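Side-chain contacts in SusD homolog (Bacteroides thetaiotaomicron VPI-5482, PDB 3IHV), which probably binds glycans at the outer membrane for uptake, as SusD-family proteins do: residues N421-N424 against A425-R429; N68-P71 against T72-E76; Y328-D332 against T333-L337. One frame throughout, in Å; residues are numbered along the deposited sequence.

How the contacts relate
All three contacts are local, each formed within one continuous run of chain: a little over two turns of one helix in contact 1, a beta turn leading into a helix in contact 2, and a hairpin in contact 3. Their centres are about 40 Å apart for contacts 1 and 2, which lie on opposite sides of the centre of the chain, about 34 Å for contacts 1 and 3, and about 35 Å for contacts 2 and 3. None touches another; the nearest atoms, those of contacts 1 and 3, are still about 18 Å apart. Neither sodium site, Phe-265 with Asn-389 and Asn-391 or Gly-491 with Tyr-492 and Trp-494, takes a residue from any of them.

Contact 1 (N421-N424 against A425-R429); sequences NAIN and AVRRR
The Asn-424 amide and the Arg-427 guanidinium are turned 61° against each other, so these flat groups are not stacked; the side chains meet instead where Asn-424 OD1 lies 4.0 Å from Arg-427 CG. Asn-424 O comes to the Arg-428 guanidinium at a slant. Arg-427 bends at chi2 (-90°) and chi3, carrying its guanidinium away from the preceding turn to a salt bridge with Glu-458 and a hydrogen bond to Cys-440 O, while Asn-424 OD1 accepts from Leu-442 N in a loop. Arg-428 behaves differently: its chain is extended from CG to NE and its methylenes run past the Asn-424 carbonyl, with Arg-428 CG 3.1 Å from Asn-424 O, before NE reaches a salt bridge with Asp-441.

Beneath the side chains is alpha-helical i to i+4 bonding. Arg-427 N donates to Ile-423 O at 2.9 Å, in the carbonyl plane, and Arg-428 N to Asn-424 O at 2.8 Å. Ala-425 N bonds Asn-421 O at 3.0 Å but less straight, with 141° at the hydrogen, and has a second, weak bond to Ala-422 O; Val-426 N to Ala-422 O is also weak at 3.4 Å.

Within the helical SusD fold, this part of helix 417-430 packs by Ile-423 on Phe-451 and Val-455 of helix 448-463 and on Leu-402 of helix 397-412, while Val-426 adds contacts with Glu-462 and Leu-401 of the same two helices.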
ATOM      1  N   ASN A 421     -17.111 -15.322   9.019  1.00  7.03           N
ATOM      2  CA  ASN A 421     -16.871 -14.524  10.210  1.00  7.94           C
ATOM      3  C   ASN A 421     -15.856 -13.418   9.955  1.00  7.14           C
ATOM      4  O   ASN A 421     -16.020 -12.300  10.458  1.00  7.87           O
ATOM      5  CB  ASN A 421     -16.443 -15.395  11.408  1.00  7.31           C
ATOM      6  CG  ASN A 421     -17.572 -16.264  11.957  1.00 10.92           C
ATOM      7  OD1 ASN A 421     -18.760 -16.013  11.724  1.00 13.76           O
ATOM      8  ND2 ASN A 421     -17.201 -17.301  12.699  1.00 13.57           N
ATOM      9  N   ALA A 422     -14.830 -13.721   9.161  1.00  7.65           N
ATOM     10  CA  ALA A 422     -13.754 -12.763   8.880  1.00  7.90           C
ATOM     11  C   ALA A 422     -14.279 -11.616   8.033  1.00  7.61           C
ATOM     12  O   ALA A 422     -14.113 -10.431   8.407  1.00  8.13           O
ATOM     13  CB  ALA A 422     -12.572 -13.459   8.189  1.00  7.81           C
ATOM     14  N   ILE A 423     -14.959 -11.945   6.939  1.00  7.14           N
ATOM     15  CA  ILE A 423     -15.542 -10.897   6.061  1.00  7.24           C
ATOM     16  C   ILE A 423     -16.675 -10.106   6.774  1.00  6.84           C
ATOM     17  O   ILE A 423     -16.730  -8.874   6.677  1.00  8.05           O
ATOM     18  CB  ILE A 423     -15.953 -11.391   4.646  1.00  7.37           C
ATOM     19  CG1 ILE A 423     -16.308 -10.155   3.785  1.00  9.57           C
ATOM     20  CG2 ILE A 423     -17.091 -12.418   4.679  1.00  7.00           C
ATOM     21  CD1 ILE A 423     -16.207 -10.358   2.289  1.00 11.31           C
ATOM     22  N   ASN A 424     -17.509 -10.787   7.541  1.00  6.76           N
ATOM     23  CA  ASN A 424     -18.608 -10.098   8.273  1.00  6.26           C
ATOM     24  C   ASN A 424     -18.091  -9.189   9.384  1.00  6.79           C
ATOM     25  O   ASN A 424     -18.698  -8.150   9.642  1.00  6.67           O
ATOM     26  CB  ASN A 424     -19.678 -11.074   8.714  1.00  6.52           C
ATOM     27  CG  ASN A 424     -20.536 -11.550   7.555  1.00  6.72           C
ATOM     28  OD1 ASN A 424     -20.633 -10.861   6.530  1.00 11.32           O
ATOM     29  ND2 ASN A 424     -21.133 -12.725   7.699  1.00 11.16           N
ATOM     30  N   ALA A 425     -16.920  -9.489   9.960  1.00  6.11           N
ATOM     31  CA  ALA A 425     -16.346  -8.576  10.968  1.00  6.99           C
ATOM     32  C   ALA A 425     -16.035  -7.259  10.303  1.00  6.70           C
ATOM     33  O   ALA A 425     -16.325  -6.172  10.854  1.00  6.27           O
ATOM     34  CB  ALA A 425     -15.075  -9.138  11.594  1.00  6.44           C
ATOM     35  N   VAL A 426     -15.447  -7.359   9.110  1.00  6.90           N
ATOM     36  CA  VAL A 426     -15.118  -6.180   8.332  1.00  6.67           C
ATOM     37  C   VAL A 426     -16.382  -5.395   7.890  1.00  7.20           C
ATOM     38  O   VAL A 426     -16.431  -4.165   8.034  1.00  7.16           O
ATOM     39  CB  VAL A 426     -14.239  -6.513   7.136  1.00  7.75           C
ATOM     40  CG1 VAL A 426     -14.055  -5.275   6.252  1.00  6.95           C
ATOM     41  CG2 VAL A 426     -12.892  -7.035   7.637  1.00  6.48           C
ATOM     42  N   ARG A 427     -17.392  -6.098   7.412  1.00  6.60           N
ATOM     43  CA  ARG A 427     -18.648  -5.455   6.996  1.00  7.61           C
ATOM     44  C   ARG A 427     -19.350  -4.769   8.188  1.00  7.17           C
ATOM     45  O   ARG A 427     -19.861  -3.651   8.073  1.00  7.85           O
ATOM     46  CB  ARG A 427     -19.624  -6.503   6.456  1.00  9.21           C
ATOM     47  CG  ARG A 427     -19.172  -7.388   5.303  1.00 11.46           C
ATOM     48  CD  ARG A 427     -19.452  -6.878   4.004  1.00 10.14           C
ATOM     49  NE  ARG A 427     -20.874  -6.528   3.809  1.00 10.70           N
ATOM     50  CZ  ARG A 427     -21.255  -5.604   2.933  1.00 10.97           C
ATOM     51  NH1 ARG A 427     -20.345  -5.011   2.155  1.00 12.45           N
ATOM     52  NH2 ARG A 427     -22.530  -5.252   2.838  1.00 12.09           N
ATOM     53  N   ARG A 428     -19.382  -5.435   9.334  1.00  5.73           N
ATOM     54  CA  ARG A 428     -20.045  -4.855  10.495  1.00  5.82           C
ATOM     55  C   ARG A 428     -19.377  -3.550  10.921  1.00  5.76           C
ATOM     56  O   ARG A 428     -20.022  -2.553  11.209  1.00  5.50           O
ATOM     57  CB  ARG A 428     -20.053  -5.882  11.636  1.00  6.88           C
ATOM     58  CG  ARG A 428     -21.001  -7.041  11.313  1.00  6.32           C
ATOM     59  CD  ARG A 428     -20.851  -8.188  12.272  1.00 10.95           C
ATOM     60  NE  ARG A 428     -21.755  -9.270  11.959  1.00 12.39           N
ATOM     61  CZ  ARG A 428     -21.935 -10.352  12.718  1.00 18.62           C
ATOM     62  NH1 ARG A 428     -21.259 -10.512  13.856  1.00 18.70           N
ATOM     63  NH2 ARG A 428     -22.803 -11.291  12.342  1.00 17.19           N
ATOM     64  N   ARG A 429     -18.052  -3.563  10.995  1.00  5.54           N
ATOM     65  CA  ARG A 429     -17.361  -2.346  11.377  1.00  6.50           C
ATOM     66  C   ARG A 429     -17.661  -1.261  10.316  1.00  6.38           C
ATOM     67  O   ARG A 429     -17.870  -0.083  10.669  1.00  6.85           O
ATOM     68  CB  ARG A 429     -15.856  -2.627  11.528  1.00  6.37           C
ATOM     69  CG  ARG A 429     -15.060  -1.548  12.209  1.00  6.57           C
ATOM     70  CD  ARG A 429     -14.577  -0.472  11.261  1.00  6.19           C
ATOM     71  NE  ARG A 429     -13.592  -0.965  10.336  1.00  5.98           N
ATOM     72  CZ  ARG A 429     -12.281  -1.022  10.553  1.00  6.82           C
ATOM     73  NH1 ARG A 429     -11.750  -0.630  11.717  1.00  8.88           N
ATOM     74  NH2 ARG A 429     -11.488  -1.458   9.591  1.00  8.77           N
TER

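Contact 2 (N68-P71 against T72-E76); sequences NSFP and TTQSE
Pro-71 and Gln-74 close a type I beta turn that leads directly into helix 75-101, with Gln-74 at its N-cap position. The turn is held by Gln-74 N donating to Pro-71 O at 3.1 Å; the bond is straight at the hydrogen (160°), but the donor stands well above the carbonyl plane. On the tightly packed side the Gln-74 chain, bent at chi2 (66°), folds back over the preceding residues. Its amide is almost perpendicular to the Phe-70 ring, the planes 88° apart. Gln-74 OE1 lies 3.2 Å from Pro-71 CD and 3.5 Å from Phe-70 CB, while Gln-74 CB approaches Phe-70 CD2 at 3.9 Å. Phe-70 is buried, its ring meeting those of Phe-516 and Trp-535.

The outer side is looser: Pro-71 and Thr-73 are both exposed, and their side chains meet where Thr-73 OG1 comes within 3.3 Å of Pro-71 CG, with Pro-71 CB only slightly farther. Next to it, Thr-72, its CB directed away from residues 68-71, bonds Gln-520 through both OG1 and its backbone. Back on the packed side, the far end of the Gln-74 amide is fixed from the first helical turn: NE2 donates to Glu-76 OE1 at 2.9 Å, close to the amide plane and on the syn side of the carboxylate.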
ATOM      1  N   ASN A  68      -0.207   4.098 -17.951  1.00  6.67           N
ATOM      2  CA  ASN A  68       0.457   2.989 -18.610  1.00  6.33           C
ATOM      3  C   ASN A  68       0.979   3.306 -19.999  1.00  6.96           C
ATOM      4  O   ASN A  68       0.899   2.488 -20.894  1.00  6.03           O
ATOM      5  CB  ASN A  68      -0.448   1.758 -18.624  1.00  7.29           C
ATOM      6  CG  ASN A  68      -0.701   1.219 -17.240  1.00  7.29           C
ATOM      7  OD1 ASN A  68       0.164   1.351 -16.360  1.00  8.28           O
ATOM      8  ND2 ASN A  68      -1.887   0.646 -17.014  1.00  6.39           N
ATOM      9  N   SER A  69       1.574   4.477 -20.137  1.00  6.55           N
ATOM     10  CA  SER A  69       2.057   4.950 -21.431  1.00  5.99           C
ATOM     11  C   SER A  69       3.537   5.303 -21.395  1.00  6.16           C
ATOM     12  O   SER A  69       4.034   6.034 -22.266  1.00  6.70           O
ATOM     13  CB  SER A  69       1.203   6.135 -21.893  1.00  6.22           C
ATOM     14  OG  SER A  69       1.254   7.231 -20.997  1.00  7.61           O
ATOM     15  N   PHE A  70       4.232   4.726 -20.420  1.00  6.77           N
ATOM     16  CA  PHE A  70       5.645   4.992 -20.147  1.00  7.15           C
ATOM     17  C   PHE A  70       6.612   3.970 -20.757  1.00  8.01           C
ATOM     18  O   PHE A  70       6.224   2.812 -21.002  1.00  7.62           O
ATOM     19  CB  PHE A  70       5.904   5.117 -18.634  1.00  7.68           C
ATOM     20  CG  PHE A  70       5.601   3.870 -17.837  1.00  8.26           C
ATOM     21  CD1 PHE A  70       4.301   3.579 -17.423  1.00  9.53           C
ATOM     22  CD2 PHE A  70       6.648   3.011 -17.442  1.00  6.51           C
ATOM     23  CE1 PHE A  70       4.021   2.463 -16.671  1.00  8.60           C
ATOM     24  CE2 PHE A  70       6.375   1.889 -16.651  1.00  7.59           C
ATOM     25  CZ  PHE A  70       5.057   1.602 -16.285  1.00  7.70           C
ATOM     26  N   PRO A  71       7.845   4.413 -21.043  1.00  7.36           N
ATOM     27  CA  PRO A  71       8.884   3.564 -21.643  1.00  7.83           C
ATOM     28  C   PRO A  71       9.752   2.873 -20.585  1.00  7.03           C
ATOM     29  O   PRO A  71       9.660   3.181 -19.408  1.00  6.74           O
ATOM     30  CB  PRO A  71       9.702   4.568 -22.431  1.00  7.46           C
ATOM     31  CG  PRO A  71       9.678   5.765 -21.580  1.00  7.48           C
ATOM     32  CD  PRO A  71       8.271   5.827 -21.039  1.00  7.51           C
ATOM     33  N   THR A  72      10.601   1.951 -21.030  1.00  7.08           N
ATOM     34  CA  THR A  72      11.493   1.216 -20.142  1.00  6.62           C
ATOM     35  C   THR A  72      12.513   2.113 -19.419  1.00  6.56           C
ATOM     36  O   THR A  72      13.086   1.706 -18.435  1.00  6.09           O
ATOM     37  CB  THR A  72      12.295   0.187 -20.884  1.00  6.96           C
ATOM     38  OG1 THR A  72      13.086   0.864 -21.890  1.00  5.33           O
ATOM     39  CG2 THR A  72      11.388  -0.914 -21.522  1.00  7.76           C
ATOM     40  N   THR A  73      12.724   3.319 -19.939  1.00  6.38           N
ATOM     41  CA  THR A  73      13.635   4.311 -19.425  1.00  6.70           C
ATOM     42  C   THR A  73      13.023   5.259 -18.383  1.00  7.51           C
ATOM     43  O   THR A  73      13.703   6.161 -17.914  1.00  6.39           O
ATOM     44  CB  THR A  73      14.118   5.168 -20.605  1.00  7.70           C
ATOM     45  OG1 THR A  73      12.962   5.671 -21.316  1.00  5.66           O
ATOM     46  CG2 THR A  73      14.997   4.317 -21.573  1.00  4.85           C
ATOM     47  N   GLN A  74      11.749   5.084 -18.058  1.00  6.74           N
ATOM     48  CA  GLN A  74      11.041   5.983 -17.134  1.00  7.48           C
ATOM     49  C   GLN A  74      11.823   6.047 -15.830  1.00  8.03           C
ATOM     50  O   GLN A  74      12.057   5.023 -15.179  1.00  8.66           O
ATOM     51  CB  GLN A  74       9.612   5.490 -16.916  1.00  7.29           C
ATOM     52  CG  GLN A  74       8.758   6.519 -16.248  1.00  7.45           C
ATOM     53  CD  GLN A  74       8.525   7.747 -17.126  1.00  8.55           C
ATOM     54  OE1 GLN A  74       8.359   7.629 -18.346  1.00  9.64           O
ATOM     55  NE2 GLN A  74       8.544   8.934 -16.510  1.00  8.47           N
ATOM     56  N   SER A  75      12.212   7.271 -15.460  1.00  8.67           N
ATOM     57  CA  SER A  75      13.091   7.507 -14.318  0.50  8.29           C
ATOM     58  C   SER A  75      12.572   6.970 -12.995  1.00  7.65           C
ATOM     59  O   SER A  75      13.322   6.371 -12.224  1.00  7.11           O
ATOM     60  CB  SER A  75      13.355   9.019 -14.172  0.50  8.73           C
ATOM     61  OG  SER A  75      14.187   9.475 -15.218  0.50 10.14           O
ATOM     62  N   GLU A  76      11.297   7.192 -12.737  1.00  8.14           N
ATOM     63  CA  GLU A  76      10.712   6.789 -11.471  1.00  7.86           C
ATOM     64  C   GLU A  76      10.809   5.291 -11.223  1.00  8.11           C
ATOM     65  O   GLU A  76      11.020   4.864 -10.083  1.00  7.11           O
ATOM     66  CB  GLU A  76       9.242   7.221 -11.366  1.00  8.04           C
ATOM     67  CG  GLU A  76       9.010   8.733 -11.368  1.00 10.32           C
ATOM     68  CD  GLU A  76       8.974   9.382 -12.751  1.00 12.26           C
ATOM     69  OE1 GLU A  76       9.316   8.731 -13.765  1.00 10.57           O
ATOM     70  OE2 GLU A  76       8.588  10.577 -12.799  1.00 12.90           O
TER

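Contact 3 (Y328-D332 against T333-L337); sequences YQYTD and TKKSL
Gln-329 and Ser-336 form the hydrogen-bonded pair of a beta hairpin, strands 325-330 and 335-337: Gln-329 N to Ser-336 O and Ser-336 N to Gln-329 O are both 2.8 Å. Toward the bend, Thr-331 N donates to Lys-334 O at 2.8 Å with 168° at the hydrogen. Thr-331 OG1 works from inside the turn, because chi1 of 71° places it over the backbone, flanked by N and C. There Thr-331 OG1 accepts from Lys-334 N at 3.1 Å; its weak bond from Thr-333 N, two residues on, has the ST-turn pattern. One water joins this hydroxyl to Thr-333 OG1. A second links Gln-329 NE2, Ser-336 OG and Leu-337 O, bridging the strands on the face that carries Gln-329 and Ser-336.

Tyr-330 and Lys-335 share the other face. Their side chains run alongside each other in one direction, with Tyr-330 CE1 3.8 Å from Lys-335 CB. Both tyrosine hydroxyls, of Tyr-328 and Tyr-330, bond Asp-372 OD2, which fixes the rings' outer ends, and Tyr-330 CE2 sits at the edge of the Tyr-328 ring, in its plane.

The lysine chain, extended to its end, crosses the Tyr-328 ring. Lys-335 NZ stands 4.5 Å from the centroid of the Tyr-328 ring, over its face, in a cation-pi contact, and Lys-335 CE sits closer, 3.6 Å from the Tyr-328 centroid and 9° off the ring normal, a CH-pi contact.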
ATOM      1  N   TYR A 328     -15.883  16.923  -2.483  1.00  4.94           N
ATOM      2  CA  TYR A 328     -15.700  18.324  -2.127  1.00  5.07           C
ATOM      3  C   TYR A 328     -14.247  18.680  -2.197  1.00  4.70           C
ATOM      4  O   TYR A 328     -13.398  17.802  -2.230  1.00  5.06           O
ATOM      5  CB  TYR A 328     -16.155  18.528  -0.664  1.00  4.67           C
ATOM      6  CG  TYR A 328     -15.425  17.653   0.345  1.00  5.73           C
ATOM      7  CD1 TYR A 328     -14.202  18.053   0.898  1.00  6.48           C
ATOM      8  CD2 TYR A 328     -15.931  16.410   0.722  1.00  6.30           C
ATOM      9  CE1 TYR A 328     -13.524  17.271   1.812  1.00  4.53           C
ATOM     10  CE2 TYR A 328     -15.249  15.602   1.626  1.00  5.04           C
ATOM     11  CZ  TYR A 328     -14.047  16.050   2.188  1.00  7.58           C
ATOM     12  OH  TYR A 328     -13.343  15.253   3.077  1.00  6.95           O
ATOM     13  N   GLN A 329     -13.979  19.980  -2.148  1.00  4.72           N
ATOM     14  CA  GLN A 329     -12.627  20.515  -2.091  1.00  4.98           C
ATOM     15  C   GLN A 329     -12.695  21.697  -1.116  1.00  5.77           C
ATOM     16  O   GLN A 329     -13.767  22.142  -0.734  1.00  6.29           O
ATOM     17  CB  GLN A 329     -12.199  21.046  -3.474  1.00  4.98           C
ATOM     18  CG  GLN A 329     -13.056  22.166  -4.064  1.00  4.88           C
ATOM     19  CD  GLN A 329     -12.434  22.660  -5.366  1.00  7.52           C
ATOM     20  OE1 GLN A 329     -11.202  22.732  -5.465  1.00 10.94           O
ATOM     21  NE2 GLN A 329     -13.253  22.920  -6.375  1.00  8.56           N
ATOM     22  N   TYR A 330     -11.541  22.231  -0.750  1.00  6.50           N
ATOM     23  CA  TYR A 330     -11.475  23.373   0.128  1.00  6.63           C
ATOM     24  C   TYR A 330     -10.942  24.556  -0.687  1.00  7.41           C
ATOM     25  O   TYR A 330      -9.834  24.474  -1.245  1.00  7.42           O
ATOM     26  CB  TYR A 330     -10.528  23.097   1.275  1.00  6.03           C
ATOM     27  CG  TYR A 330     -10.999  22.005   2.179  1.00  6.38           C
ATOM     28  CD1 TYR A 330     -12.091  22.194   3.016  1.00  5.07           C
ATOM     29  CD2 TYR A 330     -10.369  20.775   2.195  1.00  4.72           C
ATOM     30  CE1 TYR A 330     -12.546  21.150   3.861  1.00  6.43           C
ATOM     31  CE2 TYR A 330     -10.796  19.761   3.036  1.00  4.85           C
ATOM     32  CZ  TYR A 330     -11.890  19.941   3.856  1.00  6.86           C
ATOM     33  OH  TYR A 330     -12.305  18.908   4.695  1.00  6.34           O
ATOM     34  N   THR A 331     -11.724  25.626  -0.730  1.00  8.88           N
ATOM     35  CA  THR A 331     -11.354  26.870  -1.390  1.00 10.22           C
ATOM     36  C   THR A 331     -10.754  27.767  -0.278  1.00 10.81           C
ATOM     37  O   THR A 331     -10.663  27.360   0.888  1.00  9.94           O
ATOM     38  CB  THR A 331     -12.613  27.565  -2.010  1.00 11.15           C
ATOM     39  OG1 THR A 331     -13.439  28.074  -0.966  1.00 10.81           O
ATOM     40  CG2 THR A 331     -13.405  26.580  -2.841  1.00 12.56           C
ATOM     41  N   ASP A 332     -10.340  28.977  -0.615  1.00 11.83           N
ATOM     42  CA  ASP A 332      -9.801  29.855   0.419  1.00 12.99           C
ATOM     43  C   ASP A 332     -10.802  30.072   1.581  1.00 14.06           C
ATOM     44  O   ASP A 332     -10.390  30.209   2.716  1.00 15.22           O
ATOM     45  CB  ASP A 332      -9.391  31.213  -0.151  1.00 13.06           C
ATOM     46  CG  ASP A 332      -8.152  31.138  -1.038  1.00 13.54           C
ATOM     47  OD1 ASP A 332      -7.669  30.036  -1.326  1.00 10.95           O
ATOM     48  OD2 ASP A 332      -7.658  32.215  -1.446  1.00 14.00           O
ATOM     49  N   THR A 333     -12.103  30.072   1.300  1.00 14.94           N
ATOM     50  CA  THR A 333     -13.101  30.349   2.332  1.00 15.50           C
ATOM     51  C   THR A 333     -14.000  29.199   2.800  1.00 15.69           C
ATOM     52  O   THR A 333     -14.594  29.293   3.890  1.00 15.58           O
ATOM     53  CB  THR A 333     -14.034  31.444   1.851  1.00 15.64           C
ATOM     54  OG1 THR A 333     -14.556  31.071   0.578  1.00 17.28           O
ATOM     55  CG2 THR A 333     -13.296  32.761   1.715  1.00 17.47           C
ATOM     56  N   LYS A 334     -14.118  28.120   2.028  1.00 14.76           N
ATOM     57  CA  LYS A 334     -15.070  27.067   2.408  1.00 14.99           C
ATOM     58  C   LYS A 334     -14.830  25.701   1.780  1.00 14.27           C
ATOM     59  O   LYS A 334     -14.052  25.555   0.836  1.00 13.63           O
ATOM     60  CB  LYS A 334     -16.471  27.529   1.982  1.00 15.53           C
ATOM     61  CG  LYS A 334     -16.635  27.676   0.464  1.00 18.26           C
ATOM     62  CD  LYS A 334     -17.840  28.535   0.043  1.00 22.10           C
ATOM     63  CE  LYS A 334     -19.208  27.914   0.347  1.00 24.07           C
ATOM     64  NZ  LYS A 334     -19.576  26.765  -0.554  1.00 27.18           N
ATOM     65  N   LYS A 335     -15.519  24.709   2.361  1.00 13.91           N
ATOM     66  CA  LYS A 335     -15.625  23.359   1.832  1.00 13.51           C
ATOM     67  C   LYS A 335     -16.723  23.493   0.814  1.00 12.89           C
ATOM     68  O   LYS A 335     -17.822  23.982   1.120  1.00 12.48           O
ATOM     69  CB  LYS A 335     -16.045  22.377   2.925  1.00 14.07           C
ATOM     70  CG  LYS A 335     -16.241  20.929   2.510  1.00 15.79           C
ATOM     71  CD  LYS A 335     -16.438  20.139   3.798  1.00 19.85           C
ATOM     72  CE  LYS A 335     -16.822  18.699   3.597  1.00 22.74           C
ATOM     73  NZ  LYS A 335     -17.029  17.998   4.897  1.00 23.32           N
ATOM     74  N   SER A 336     -16.428  23.096  -0.406  1.00 11.39           N
ATOM     75  CA  SER A 336     -17.349  23.266  -1.504  1.00 11.16           C
ATOM     76  C   SER A 336     -17.461  21.999  -2.321  1.00  8.91           C
ATOM     77  O   SER A 336     -16.469  21.303  -2.527  1.00  7.74           O
ATOM     78  CB  SER A 336     -16.813  24.400  -2.380  1.00 11.71           C
ATOM     79  OG  SER A 336     -17.555  24.511  -3.555  1.00 16.48           O
ATOM     80  N   LEU A 337     -18.655  21.680  -2.801  1.00  7.32           N
ATOM     81  CA  LEU A 337     -18.809  20.461  -3.614  1.00  6.28           C
ATOM     82  C   LEU A 337     -18.151  20.658  -4.973  1.00  5.60           C
ATOM     83  O   LEU A 337     -18.251  21.723  -5.557  1.00  5.02           O
ATOM     84  CB  LEU A 337     -20.273  20.133  -3.849  1.00  5.66           C
ATOM     85  CG  LEU A 337     -21.036  19.723  -2.613  1.00  7.99           C
ATOM     86  CD1 LEU A 337     -22.537  19.731  -2.952  1.00  9.55           C
ATOM     87  CD2 LEU A 337     -20.521  18.350  -2.056  1.00  8.86           C
TER
HETATM   88  O   HOH W   1     -16.120  23.466  -6.004  1.00 15.32           O
HETATM   89  O   HOH W   2     -15.213  29.690  -2.075  1.00 27.93           O